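Local atomic coordinates of sarcosine oxidase (Pyrococcus horikoshii, PDB entry 1Y56), a protein that acts as the beta subunit of an L-proline dehydrogenase complex, probably oxidising L-proline with the help of its bound flavins, FAD and FMN. Residues E7-G12 with I192-V197; V197-N202 with N325-A330. All blocks are in the same frame, centred on the assembly; numbering follows the deposited sequence.

In the fold
Contacts 1 and 2 are neighbours in one mixed sheet, with centres about 9 Å apart. They share strand 196-199. Contact 1 pairs it with strand 8-11, near the start of the chain, and contact 2 pairs it with strand 327-331, near the end. All three strands run parallel. Strand 196-199 therefore lies between strands that are far apart in sequence. The two contacts come in series along the chain and share Val-197. They also touch directly: Ile-11 makes probable backbone hydrogen bonds to Val-198 and Ala-200. Both reach FAD, so the N-terminal and C-terminal parts of the FAD-dependent oxidoreductase region meet beside the cofactor.

Contact 1: residues E7-G12 with I192-V197; sequences EIVVIG and IKTGIV. With FAD (flavin-adenine dinucleotide), chain I.
Val-9 and Thr-194 meet through their branches. In Val-9, CG1 stands anti to the backbone N (chi1 166°) and CG2 lies beside that N. In Thr-194, OG1 is anti to N (chi1 -174°) and CG2 sits between N and the carbonyl carbon. Val-9 CG2 then touches both CB and CG2 of Thr-194, at 3.7 Å from Thr-194 CB. The same methyl reaches Ile-192 CG2 at 4.2 Å. Val-185 of strand 182-187 packs against all three of these side chains. The hydroxyl of Thr-194 has its partner just before 7-12, where OG1 hydrogen-bonds to Ser-6 O.

Ile-8 and Ile-196 meet elsewhere, on the sheet face that bears both. Their side chains cross obliquely, with Ile-8 CG1 at 4.2 Å from Ile-196 CD1. Beyond them, Glu-7 OE2 lies 4.0 Å from that same CD1.

The backbones join through one hydrogen bond, from Val-9 N to Ile-196 O at 3.0 Å. It is nearly straight, at 166°. Val-9 and Val-197 form a parallel bridge, and Val-197 CA gives a CH...O contact to Val-9 O. Strand 31-34 pairs with strand 8-11 as well.

Strand 8-11 leads to the adenosine end of FAD. Ile-11 CG2 packs near the adenine, 3.9 Å from FAD C2A. Gly-12 CA comes within 3.3 Å of FAD O4B. A side chain here would run into that oxygen, and the backbone angles of Gly-12 alone already require glycine. A parallel first strand running into a GxGxxG sequence at the cofactor is consistent with the Rossmann-type dinucleotide-binding fold.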
ATOM      1  N   GLU B   7      14.379 -20.710  48.248  1.00 44.89           N
ATOM      2  CA  GLU B   7      15.332 -20.301  49.268  1.00 44.56           C
ATOM      3  C   GLU B   7      16.391 -19.391  48.645  1.00 43.71           C
ATOM      4  O   GLU B   7      16.629 -18.281  49.133  1.00 43.72           O
ATOM      5  CB  GLU B   7      15.952 -21.551  49.915  1.00 45.09           C
ATOM      6  CG  GLU B   7      17.169 -21.331  50.833  1.00 47.52           C
ATOM      7  CD  GLU B   7      16.803 -20.963  52.279  1.00 49.86           C
ATOM      8  OE1 GLU B   7      15.592 -20.857  52.592  1.00 50.77           O
ATOM      9  OE2 GLU B   7      17.737 -20.783  53.104  1.00 50.07           O
ATOM     10  N   ILE B   8      16.989 -19.868  47.551  1.00 42.60           N
ATOM     11  CA  ILE B   8      18.014 -19.141  46.803  1.00 41.41           C
ATOM     12  C   ILE B   8      17.630 -19.014  45.322  1.00 40.67           C
ATOM     13  O   ILE B   8      17.184 -19.985  44.695  1.00 40.91           O
ATOM     14  CB  ILE B   8      19.383 -19.847  46.898  1.00 41.36           C
ATOM     15  CG1 ILE B   8      19.782 -20.073  48.354  1.00 41.63           C
ATOM     16  CG2 ILE B   8      20.456 -19.036  46.188  1.00 41.19           C
ATOM     17  CD1 ILE B   8      20.955 -21.018  48.519  1.00 41.69           C
ATOM     18  N   VAL B   9      17.813 -17.813  44.770  1.00 39.35           N
ATOM     19  CA  VAL B   9      17.619 -17.571  43.345  1.00 37.69           C
ATOM     20  C   VAL B   9      18.929 -17.097  42.729  1.00 36.48           C
ATOM     21  O   VAL B   9      19.419 -16.028  43.083  1.00 36.50           O
ATOM     22  CB  VAL B   9      16.530 -16.497  43.115  1.00 37.95           C
ATOM     23  CG1 VAL B   9      16.552 -16.000  41.678  1.00 37.86           C
ATOM     24  CG2 VAL B   9      15.154 -17.027  43.481  1.00 37.21           C
ATOM     25  N   VAL B  10      19.502 -17.894  41.830  1.00 34.99           N
ATOM     26  CA  VAL B  10      20.682 -17.472  41.054  1.00 33.86           C
ATOM     27  C   VAL B  10      20.212 -16.870  39.738  1.00 33.17           C
ATOM     28  O   VAL B  10      19.460 -17.504  38.999  1.00 32.93           O
ATOM     29  CB  VAL B  10      21.693 -18.643  40.764  1.00 33.84           C
ATOM     30  CG1 VAL B  10      22.687 -18.281  39.648  1.00 33.33           C
ATOM     31  CG2 VAL B  10      22.457 -19.022  42.007  1.00 33.52           C
ATOM     32  N   ILE B  11      20.640 -15.645  39.447  1.00 32.35           N
ATOM     33  CA  ILE B  11      20.274 -15.015  38.185  1.00 31.69           C
ATOM     34  C   ILE B  11      21.390 -15.228  37.171  1.00 31.51           C
ATOM     35  O   ILE B  11      22.551 -14.881  37.432  1.00 31.73           O
ATOM     36  CB  ILE B  11      19.949 -13.520  38.331  1.00 31.39           C
ATOM     37  CG1 ILE B  11      18.848 -13.311  39.365  1.00 31.15           C
ATOM     38  CG2 ILE B  11      19.466 -12.977  37.010  1.00 31.79           C
ATOM     39  CD1 ILE B  11      18.671 -11.871  39.791  1.00 30.23           C
ATOM     40  N   GLY B  12      21.027 -15.806  36.025  1.00 30.96           N
ATOM     41  CA  GLY B  12      21.983 -16.151  34.979  1.00 30.49           C
ATOM     42  C   GLY B  12      22.310 -17.633  34.963  1.00 30.20           C
ATOM     43  O   GLY B  12      22.690 -18.198  35.982  1.00 30.24           O
ATOM     44  N   ILE B 192       8.934 -14.443  42.063  1.00 38.05           N
ATOM     45  CA  ILE B 192       9.353 -15.569  42.889  1.00 37.91           C
ATOM     46  C   ILE B 192       9.767 -15.023  44.235  1.00 37.98           C
ATOM     47  O   ILE B 192      10.600 -14.119  44.305  1.00 37.82           O
ATOM     48  CB  ILE B 192      10.544 -16.320  42.286  1.00 37.75           C
ATOM     49  CG1 ILE B 192      10.160 -16.912  40.940  1.00 38.48           C
ATOM     50  CG2 ILE B 192      11.004 -17.436  43.215  1.00 37.49           C
ATOM     51  CD1 ILE B 192      11.321 -17.472  40.153  1.00 39.04           C
ATOM     52  N   LYS B 193       9.183 -15.564  45.301  1.00 38.13           N
ATOM     53  CA  LYS B 193       9.582 -15.187  46.654  1.00 38.45           C
ATOM     54  C   LYS B 193      10.916 -15.804  47.044  1.00 38.12           C
ATOM     55  O   LYS B 193      11.111 -17.011  46.896  1.00 38.28           O
ATOM     56  CB  LYS B 193       8.516 -15.575  47.674  1.00 38.83           C
ATOM     57  CG  LYS B 193       7.626 -14.424  48.096  1.00 40.69           C
ATOM     58  CD  LYS B 193       6.512 -14.135  47.083  1.00 43.98           C
ATOM     59  CE  LYS B 193       5.361 -15.134  47.210  1.00 45.77           C
ATOM     60  NZ  LYS B 193       5.044 -15.429  48.643  1.00 46.16           N
ATOM     61  N   THR B 194      11.821 -14.962  47.541  1.00 37.55           N
ATOM     62  CA  THR B 194      13.138 -15.391  47.991  1.00 37.06           C
ATOM     63  C   THR B 194      13.767 -14.343  48.916  1.00 36.86           C
ATOM     64  O   THR B 194      13.433 -13.166  48.859  1.00 37.15           O
ATOM     65  CB  THR B 194      14.073 -15.661  46.790  1.00 37.13           C
ATOM     66  OG1 THR B 194      15.319 -16.212  47.250  1.00 37.41           O
ATOM     67  CG2 THR B 194      14.322 -14.382  45.995  1.00 36.96           C
ATOM     68  N   GLY B 195      14.681 -14.772  49.771  1.00 36.48           N
ATOM     69  CA  GLY B 195      15.403 -13.833  50.614  1.00 35.70           C
ATOM     70  C   GLY B 195      16.858 -13.711  50.220  1.00 35.23           C
ATOM     71  O   GLY B 195      17.525 -12.761  50.617  1.00 35.29           O
ATOM     72  N   ILE B 196      17.342 -14.673  49.434  1.00 34.69           N
ATOM     73  CA  ILE B 196      18.741 -14.736  49.002  1.00 34.06           C
ATOM     74  C   ILE B 196      18.845 -14.786  47.477  1.00 33.76           C
ATOM     75  O   ILE B 196      18.325 -15.725  46.845  1.00 33.89           O
ATOM     76  CB  ILE B 196      19.430 -15.997  49.557  1.00 34.18           C
ATOM     77  CG1 ILE B 196      19.277 -16.081  51.083  1.00 34.00           C
ATOM     78  CG2 ILE B 196      20.892 -16.067  49.110  1.00 33.60           C
ATOM     79  CD1 ILE B 196      19.459 -17.503  51.633  1.00 33.74           C
ATOM     80  N   VAL B 197      19.512 -13.791  46.882  1.00 32.93           N
ATOM     81  CA  VAL B 197      19.745 -13.809  45.427  1.00 32.23           C
ATOM     82  C   VAL B 197      21.222 -13.667  45.058  1.00 31.71           C
ATOM     83  O   VAL B 197      21.979 -12.975  45.760  1.00 31.70           O
ATOM     84  CB  VAL B 197      18.869 -12.783  44.628  1.00 32.25           C
ATOM     85  CG1 VAL B 197      17.552 -12.504  45.330  1.00 32.23           C
ATOM     86  CG2 VAL B 197      19.599 -11.502  44.395  1.00 31.97           C
TER
HETATM   87  PA  FAD I 800      27.478 -15.721  30.838  1.00 25.01           P
HETATM   88  O1A FAD I 800      27.265 -14.540  29.939  1.00 25.46           O
HETATM   89  O2A FAD I 800      27.914 -17.023  30.219  1.00 26.88           O
HETATM   90  O5B FAD I 800      26.157 -15.928  31.725  1.00 24.28           O
HETATM   91  C5B FAD I 800      25.348 -14.828  32.108  1.00 23.45           C
HETATM   92  C4B FAD I 800      23.918 -15.206  31.774  1.00 24.12           C
HETATM   93  O4B FAD I 800      23.031 -14.319  32.445  1.00 24.34           O
HETATM   94  C3B FAD I 800      23.605 -15.102  30.283  1.00 24.00           C
HETATM   95  O3B FAD I 800      23.308 -16.406  29.757  1.00 23.42           O
HETATM   96  C2B FAD I 800      22.409 -14.169  30.210  1.00 22.97           C
HETATM   97  O2B FAD I 800      21.349 -14.643  29.394  1.00 22.18           O
HETATM   98  C1B FAD I 800      21.889 -14.153  31.621  1.00 23.12           C
HETATM   99  N9A FAD I 800      21.146 -12.910  31.918  1.00 23.71           N
HETATM  100  C8A FAD I 800      21.509 -11.641  31.652  1.00 22.88           C
HETATM  101  N7A FAD I 800      20.518 -10.819  32.071  1.00 23.06           N
HETATM  102  C5A FAD I 800      19.542 -11.586  32.597  1.00 23.59           C
HETATM  103  C6A FAD I 800      18.311 -11.317  33.186  1.00 24.50           C
HETATM  104  N6A FAD I 800      17.877 -10.039  33.323  1.00 24.89           N
HETATM  105  N1A FAD I 800      17.553 -12.341  33.624  1.00 24.91           N
HETATM  106  C2A FAD I 800      17.964 -13.621  33.503  1.00 24.45           C
HETATM  107  N3A FAD I 800      19.148 -13.914  32.941  1.00 23.35           N
HETATM  108  C4A FAD I 800      19.946 -12.907  32.493  1.00 23.62           C
HETATM  109  N1  FAD I 800      37.015 -17.819  29.698  1.00 24.64           N
HETATM  110  C2  FAD I 800      37.890 -18.784  30.037  1.00 24.60           C
HETATM  111  O2  FAD I 800      37.973 -19.120  31.233  1.00 24.58           O
HETATM  112  N3  FAD I 800      38.678 -19.397  29.132  1.00 24.36           N
HETATM  113  C4  FAD I 800      38.637 -19.089  27.822  1.00 24.96           C
HETATM  114  O4  FAD I 800      39.372 -19.678  26.993  1.00 25.23           O
HETATM  115  C4X FAD I 800      37.769 -18.094  27.389  1.00 25.07           C
HETATM  116  N5  FAD I 800      37.670 -17.721  26.088  1.00 24.76           N
HETATM  117  C5X FAD I 800      36.797 -16.750  25.712  1.00 24.58           C
HETATM  118  C6  FAD I 800      36.724 -16.396  24.359  1.00 23.77           C
HETATM  119  C7  FAD I 800      35.832 -15.406  23.934  1.00 24.46           C
HETATM  120  C7M FAD I 800      35.766 -15.034  22.469  1.00 23.39           C
HETATM  121  C8  FAD I 800      35.014 -14.769  24.879  1.00 25.03           C
HETATM  122  C8M FAD I 800      34.054 -13.714  24.489  1.00 24.17           C
HETATM  123  C9  FAD I 800      35.086 -15.118  26.227  1.00 24.87           C
HETATM  124  C9A FAD I 800      35.968 -16.109  26.658  1.00 24.58           C
HETATM  125  N10 FAD I 800      36.015 -16.428  27.969  1.00 24.39           N
HETATM  126  C10 FAD I 800      36.912 -17.430  28.413  1.00 25.16           C
HETATM  127  C1' FAD I 800      35.165 -15.727  28.925  1.00 23.57           C
HETATM  128  C2' FAD I 800      34.056 -16.621  29.413  1.00 23.27           C
HETATM  129  O2' FAD I 800      33.175 -16.839  28.319  1.00 24.50           O
HETATM  130  C3' FAD I 800      33.304 -15.891  30.501  1.00 22.91           C
HETATM  131  O3' FAD I 800      34.221 -15.492  31.529  1.00 21.67           O
HETATM  132  C4' FAD I 800      32.237 -16.799  31.085  1.00 23.31           C
HETATM  133  O4' FAD I 800      31.323 -17.250  30.069  1.00 23.52           O
HETATM  134  C5' FAD I 800      31.456 -16.077  32.167  1.00 22.99           C
HETATM  135  O5' FAD I 800      30.361 -16.929  32.469  1.00 23.09           O
HETATM  136  P   FAD I 800      29.071 -16.299  33.144  1.00 23.08           P
HETATM  137  O1P FAD I 800      29.549 -15.393  34.250  1.00 22.91           O
HETATM  138  O2P FAD I 800      28.128 -17.436  33.413  1.00 23.48           O
HETATM  139  O3P FAD I 800      28.555 -15.332  31.962  1.00 25.01           O

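Contact 2: residues V197-N202 with N325-A330; sequences VVNATN and NDYYIA. With FAD (flavin-adenine dinucleotide), chain I.
Val-197 and Asp-326 open a ladder of four backbone hydrogen bonds. Val-197 N donates to Asp-326 O at 2.8 Å, and Tyr-328 N donates to Val-197 O at 2.9 Å. Asn-199 N then donates to Tyr-328 O, and Ala-330 N to Asn-199 O. The last two bonds are nearly straight, at 175° and 176°. Strands 197-199 and 327-330 run parallel in exact register from Val-197 with Tyr-327 to Asn-199 with Ile-329. The axes of the two short strands lie 27° apart. Strand 196-199 also bonds to strand 8-11 on its other edge. This is consistent with the parallel core of a Rossmann-type FAD-binding domain.

Side chains meet on both faces. On the face with Val-197, Asn-199 and Ile-329, Val-197 CG2 meets the Tyr-327 ring at its edge, near the ring plane and 3.4 Å from Tyr-327 CD1. Farther along this ring, Tyr-327 OH lies 3.4 Å from Asn-199 CB. On the face with Val-198, Val-198 CG2 packs on Tyr-328 CB at 4.0 Å. Ile-352 of helix 337-354 touches both residues. The Tyr-328 ring turns its edge to Val-197 O, which lies in the ring plane. Past the strand end, Thr-201 CG2 packs beside the adenosine ribose of FAD.

Polar side-chain and cofactor contacts form a third group. The hydroxyl of Tyr-327 is hydrogen-bonded to Asn-209 of helix 205-212, which also covers Asn-199. One water donates to Ala-330 O at 2.7 Å and to FAD O1P at 2.6 Å, and accepts a weak bond from Asn-202 N. It thus ties the end of 325-330 to the pyrophosphate. The side chain of Asn-202 lies beside this pyrophosphate.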
ATOM      1  N   VAL B 197      19.512 -13.791  46.882  1.00 32.93           N
ATOM      2  CA  VAL B 197      19.745 -13.809  45.427  1.00 32.23           C
ATOM      3  C   VAL B 197      21.222 -13.667  45.058  1.00 31.71           C
ATOM      4  O   VAL B 197      21.979 -12.975  45.760  1.00 31.70           O
ATOM      5  CB  VAL B 197      18.869 -12.783  44.628  1.00 32.25           C
ATOM      6  CG1 VAL B 197      17.552 -12.504  45.330  1.00 32.23           C
ATOM      7  CG2 VAL B 197      19.599 -11.502  44.395  1.00 31.97           C
ATOM      8  N   VAL B 198      21.618 -14.342  43.972  1.00 30.78           N
ATOM      9  CA  VAL B 198      22.982 -14.259  43.445  1.00 30.09           C
ATOM     10  C   VAL B 198      22.984 -13.710  42.027  1.00 29.81           C
ATOM     11  O   VAL B 198      22.356 -14.287  41.138  1.00 30.14           O
ATOM     12  CB  VAL B 198      23.699 -15.629  43.436  1.00 30.09           C
ATOM     13  CG1 VAL B 198      25.074 -15.510  42.776  1.00 28.99           C
ATOM     14  CG2 VAL B 198      23.835 -16.170  44.843  1.00 29.80           C
ATOM     15  N   ASN B 199      23.698 -12.605  41.827  1.00 29.08           N
ATOM     16  CA  ASN B 199      23.851 -12.000  40.510  1.00 28.70           C
ATOM     17  C   ASN B 199      25.024 -12.619  39.739  1.00 28.88           C
ATOM     18  O   ASN B 199      26.197 -12.301  40.003  1.00 28.68           O
ATOM     19  CB  ASN B 199      24.022 -10.483  40.650  1.00 28.48           C
ATOM     20  CG  ASN B 199      24.238  -9.776  39.321  1.00 27.32           C
ATOM     21  OD1 ASN B 199      24.759  -8.667  39.293  1.00 25.66           O
ATOM     22  ND2 ASN B 199      23.826 -10.402  38.222  1.00 27.25           N
ATOM     23  N   ALA B 200      24.699 -13.504  38.793  1.00 28.63           N
ATOM     24  CA  ALA B 200      25.711 -14.112  37.940  1.00 28.68           C
ATOM     25  C   ALA B 200      25.374 -13.873  36.470  1.00 28.92           C
ATOM     26  O   ALA B 200      25.066 -14.805  35.720  1.00 29.45           O
ATOM     27  CB  ALA B 200      25.844 -15.581  38.235  1.00 28.49           C
ATOM     28  N   THR B 201      25.439 -12.613  36.060  1.00 28.57           N
ATOM     29  CA  THR B 201      25.053 -12.243  34.719  1.00 28.27           C
ATOM     30  C   THR B 201      26.194 -11.468  34.077  1.00 28.64           C
ATOM     31  O   THR B 201      25.953 -10.459  33.414  1.00 28.74           O
ATOM     32  CB  THR B 201      23.775 -11.351  34.743  1.00 28.24           C
ATOM     33  OG1 THR B 201      24.024 -10.166  35.509  1.00 26.99           O
ATOM     34  CG2 THR B 201      22.590 -12.091  35.351  1.00 27.51           C
ATOM     35  N   ASN B 202      27.432 -11.932  34.239  1.00 28.58           N
ATOM     36  CA  ASN B 202      28.534 -10.964  34.188  1.00 28.98           C
ATOM     37  C   ASN B 202      28.349  -9.716  33.300  1.00 29.14           C
ATOM     38  O   ASN B 202      28.164  -8.634  33.847  1.00 29.23           O
ATOM     39  CB  ASN B 202      29.969 -11.562  34.274  1.00 28.84           C
ATOM     40  CG  ASN B 202      30.432 -12.213  33.015  1.00 29.00           C
ATOM     41  OD1 ASN B 202      29.630 -12.703  32.228  1.00 30.39           O
ATOM     42  ND2 ASN B 202      31.749 -12.248  32.822  1.00 26.66           N
ATOM     43  N   ASN B 325      19.821  -7.160  51.816  1.00 43.93           N
ATOM     44  CA  ASN B 325      19.850  -8.388  52.590  1.00 44.10           C
ATOM     45  C   ASN B 325      19.649  -9.681  51.841  1.00 44.08           C
ATOM     46  O   ASN B 325      18.526 -10.134  51.548  1.00 43.64           O
ATOM     47  CB  ASN B 325      19.156  -8.301  53.941  1.00 44.21           C
ATOM     48  CG  ASN B 325      20.121  -7.898  55.028  1.00 44.73           C
ATOM     49  OD1 ASN B 325      20.714  -6.819  54.971  1.00 44.90           O
ATOM     50  ND2 ASN B 325      20.333  -8.785  56.000  1.00 46.59           N
ATOM     51  N   ASP B 326      20.844 -10.203  51.544  1.00 44.09           N
ATOM     52  CA  ASP B 326      21.190 -11.498  50.966  1.00 43.59           C
ATOM     53  C   ASP B 326      21.389 -11.390  49.462  1.00 42.35           C
ATOM     54  O   ASP B 326      20.965 -12.249  48.683  1.00 42.78           O
ATOM     55  CB  ASP B 326      20.261 -12.613  51.442  1.00 44.41           C
ATOM     56  CG  ASP B 326      20.048 -12.576  52.965  1.00 46.34           C
ATOM     57  OD1 ASP B 326      21.019 -12.285  53.713  1.00 44.50           O
ATOM     58  OD2 ASP B 326      18.893 -12.818  53.404  1.00 50.93           O
ATOM     59  N   TYR B 327      22.070 -10.309  49.085  1.00 40.57           N
ATOM     60  CA  TYR B 327      22.475 -10.075  47.715  1.00 38.91           C
ATOM     61  C   TYR B 327      23.931 -10.458  47.574  1.00 37.84           C
ATOM     62  O   TYR B 327      24.771 -10.032  48.366  1.00 37.66           O
ATOM     63  CB  TYR B 327      22.290  -8.606  47.343  1.00 38.85           C
ATOM     64  CG  TYR B 327      22.462  -8.311  45.873  1.00 38.11           C
ATOM     65  CD1 TYR B 327      21.540  -8.767  44.949  1.00 37.89           C
ATOM     66  CD2 TYR B 327      23.536  -7.559  45.409  1.00 38.33           C
ATOM     67  CE1 TYR B 327      21.675  -8.502  43.587  1.00 37.56           C
ATOM     68  CE2 TYR B 327      23.686  -7.281  44.041  1.00 38.59           C
ATOM     69  CZ  TYR B 327      22.740  -7.759  43.136  1.00 37.86           C
ATOM     70  OH  TYR B 327      22.845  -7.498  41.786  1.00 36.77           O
ATOM     71  N   TYR B 328      24.223 -11.275  46.569  1.00 36.60           N
ATOM     72  CA  TYR B 328      25.598 -11.648  46.270  1.00 35.42           C
ATOM     73  C   TYR B 328      25.923 -11.349  44.827  1.00 34.38           C
ATOM     74  O   TYR B 328      25.037 -11.261  43.980  1.00 34.16           O
ATOM     75  CB  TYR B 328      25.844 -13.129  46.537  1.00 35.65           C
ATOM     76  CG  TYR B 328      25.625 -13.560  47.964  1.00 35.34           C
ATOM     77  CD1 TYR B 328      24.343 -13.768  48.456  1.00 35.11           C
ATOM     78  CD2 TYR B 328      26.702 -13.778  48.811  1.00 35.34           C
ATOM     79  CE1 TYR B 328      24.139 -14.168  49.761  1.00 36.87           C
ATOM     80  CE2 TYR B 328      26.518 -14.189  50.116  1.00 36.15           C
ATOM     81  CZ  TYR B 328      25.231 -14.387  50.594  1.00 36.94           C
ATOM     82  OH  TYR B 328      25.028 -14.803  51.899  1.00 36.51           O
ATOM     83  N   ILE B 329      27.205 -11.200  44.551  1.00 33.12           N
ATOM     84  CA  ILE B 329      27.632 -10.969  43.198  1.00 32.21           C
ATOM     85  C   ILE B 329      28.784 -11.920  42.870  1.00 32.07           C
ATOM     86  O   ILE B 329      29.669 -12.150  43.700  1.00 31.90           O
ATOM     87  CB  ILE B 329      27.981  -9.459  42.954  1.00 31.86           C
ATOM     88  CG1 ILE B 329      28.096  -9.157  41.450  1.00 31.26           C
ATOM     89  CG2 ILE B 329      29.227  -9.049  43.735  1.00 30.92           C
ATOM     90  CD1 ILE B 329      28.062  -7.681  41.089  1.00 30.47           C
ATOM     91  N   ALA B 330      28.719 -12.498  41.672  1.00 31.71           N
ATOM     92  CA  ALA B 330      29.814 -13.251  41.074  1.00 31.46           C
ATOM     93  C   ALA B 330      29.862 -12.907  39.590  1.00 31.45           C
ATOM     94  O   ALA B 330      29.308 -13.635  38.759  1.00 31.29           O
ATOM     95  CB  ALA B 330      29.600 -14.732  41.261  1.00 31.51           C
TER
HETATM   96  PA  FAD I 800      27.478 -15.721  30.838  1.00 25.01           P
HETATM   97  O1A FAD I 800      27.265 -14.540  29.939  1.00 25.46           O
HETATM   98  O2A FAD I 800      27.914 -17.023  30.219  1.00 26.88           O
HETATM   99  O5B FAD I 800      26.157 -15.928  31.725  1.00 24.28           O
HETATM  100  C5B FAD I 800      25.348 -14.828  32.108  1.00 23.45           C
HETATM  101  C4B FAD I 800      23.918 -15.206  31.774  1.00 24.12           C
HETATM  102  O4B FAD I 800      23.031 -14.319  32.445  1.00 24.34           O
HETATM  103  C3B FAD I 800      23.605 -15.102  30.283  1.00 24.00           C
HETATM  104  O3B FAD I 800      23.308 -16.406  29.757  1.00 23.42           O
HETATM  105  C2B FAD I 800      22.409 -14.169  30.210  1.00 22.97           C
HETATM  106  O2B FAD I 800      21.349 -14.643  29.394  1.00 22.18           O
HETATM  107  C1B FAD I 800      21.889 -14.153  31.621  1.00 23.12           C
HETATM  108  N9A FAD I 800      21.146 -12.910  31.918  1.00 23.71           N
HETATM  109  C8A FAD I 800      21.509 -11.641  31.652  1.00 22.88           C
HETATM  110  N7A FAD I 800      20.518 -10.819  32.071  1.00 23.06           N
HETATM  111  C5A FAD I 800      19.542 -11.586  32.597  1.00 23.59           C
HETATM  112  C6A FAD I 800      18.311 -11.317  33.186  1.00 24.50           C
HETATM  113  N6A FAD I 800      17.877 -10.039  33.323  1.00 24.89           N
HETATM  114  N1A FAD I 800      17.553 -12.341  33.624  1.00 24.91           N
HETATM  115  C2A FAD I 800      17.964 -13.621  33.503  1.00 24.45           C
HETATM  116  N3A FAD I 800      19.148 -13.914  32.941  1.00 23.35           N
HETATM  117  C4A FAD I 800      19.946 -12.907  32.493  1.00 23.62           C
HETATM  118  N1  FAD I 800      37.015 -17.819  29.698  1.00 24.64           N
HETATM  119  C2  FAD I 800      37.890 -18.784  30.037  1.00 24.60           C
HETATM  120  O2  FAD I 800      37.973 -19.120  31.233  1.00 24.58           O
HETATM  121  N3  FAD I 800      38.678 -19.397  29.132  1.00 24.36           N
HETATM  122  C4  FAD I 800      38.637 -19.089  27.822  1.00 24.96           C
HETATM  123  O4  FAD I 800      39.372 -19.678  26.993  1.00 25.23           O
HETATM  124  C4X FAD I 800      37.769 -18.094  27.389  1.00 25.07           C
HETATM  125  N5  FAD I 800      37.670 -17.721  26.088  1.00 24.76           N
HETATM  126  C5X FAD I 800      36.797 -16.750  25.712  1.00 24.58           C
HETATM  127  C6  FAD I 800      36.724 -16.396  24.359  1.00 23.77           C
HETATM  128  C7  FAD I 800      35.832 -15.406  23.934  1.00 24.46           C
HETATM  129  C7M FAD I 800      35.766 -15.034  22.469  1.00 23.39           C
HETATM  130  C8  FAD I 800      35.014 -14.769  24.879  1.00 25.03           C
HETATM  131  C8M FAD I 800      34.054 -13.714  24.489  1.00 24.17           C
HETATM  132  C9  FAD I 800      35.086 -15.118  26.227  1.00 24.87           C
HETATM  133  C9A FAD I 800      35.968 -16.109  26.658  1.00 24.58           C
HETATM  134  N10 FAD I 800      36.015 -16.428  27.969  1.00 24.39           N
HETATM  135  C10 FAD I 800      36.912 -17.430  28.413  1.00 25.16           C
HETATM  136  C1' FAD I 800      35.165 -15.727  28.925  1.00 23.57           C
HETATM  137  C2' FAD I 800      34.056 -16.621  29.413  1.00 23.27           C
HETATM  138  O2' FAD I 800      33.175 -16.839  28.319  1.00 24.50           O
HETATM  139  C3' FAD I 800      33.304 -15.891  30.501  1.00 22.91           C
HETATM  140  O3' FAD I 800      34.221 -15.492  31.529  1.00 21.67           O
HETATM  141  C4' FAD I 800      32.237 -16.799  31.085  1.00 23.31           C
HETATM  142  O4' FAD I 800      31.323 -17.250  30.069  1.00 23.52           O
HETATM  143  C5' FAD I 800      31.456 -16.077  32.167  1.00 22.99           C
HETATM  144  O5' FAD I 800      30.361 -16.929  32.469  1.00 23.09           O
HETATM  145  P   FAD I 800      29.071 -16.299  33.144  1.00 23.08           P
HETATM  146  O1P FAD I 800      29.549 -15.393  34.250  1.00 22.91           O
HETATM  147  O2P FAD I 800      28.128 -17.436  33.413  1.00 23.48           O
HETATM  148  O3P FAD I 800      28.555 -15.332  31.962  1.00 25.01           O
HETATM  149  O   HOH W   1      28.705 -13.885  36.136  1.00 14.63           O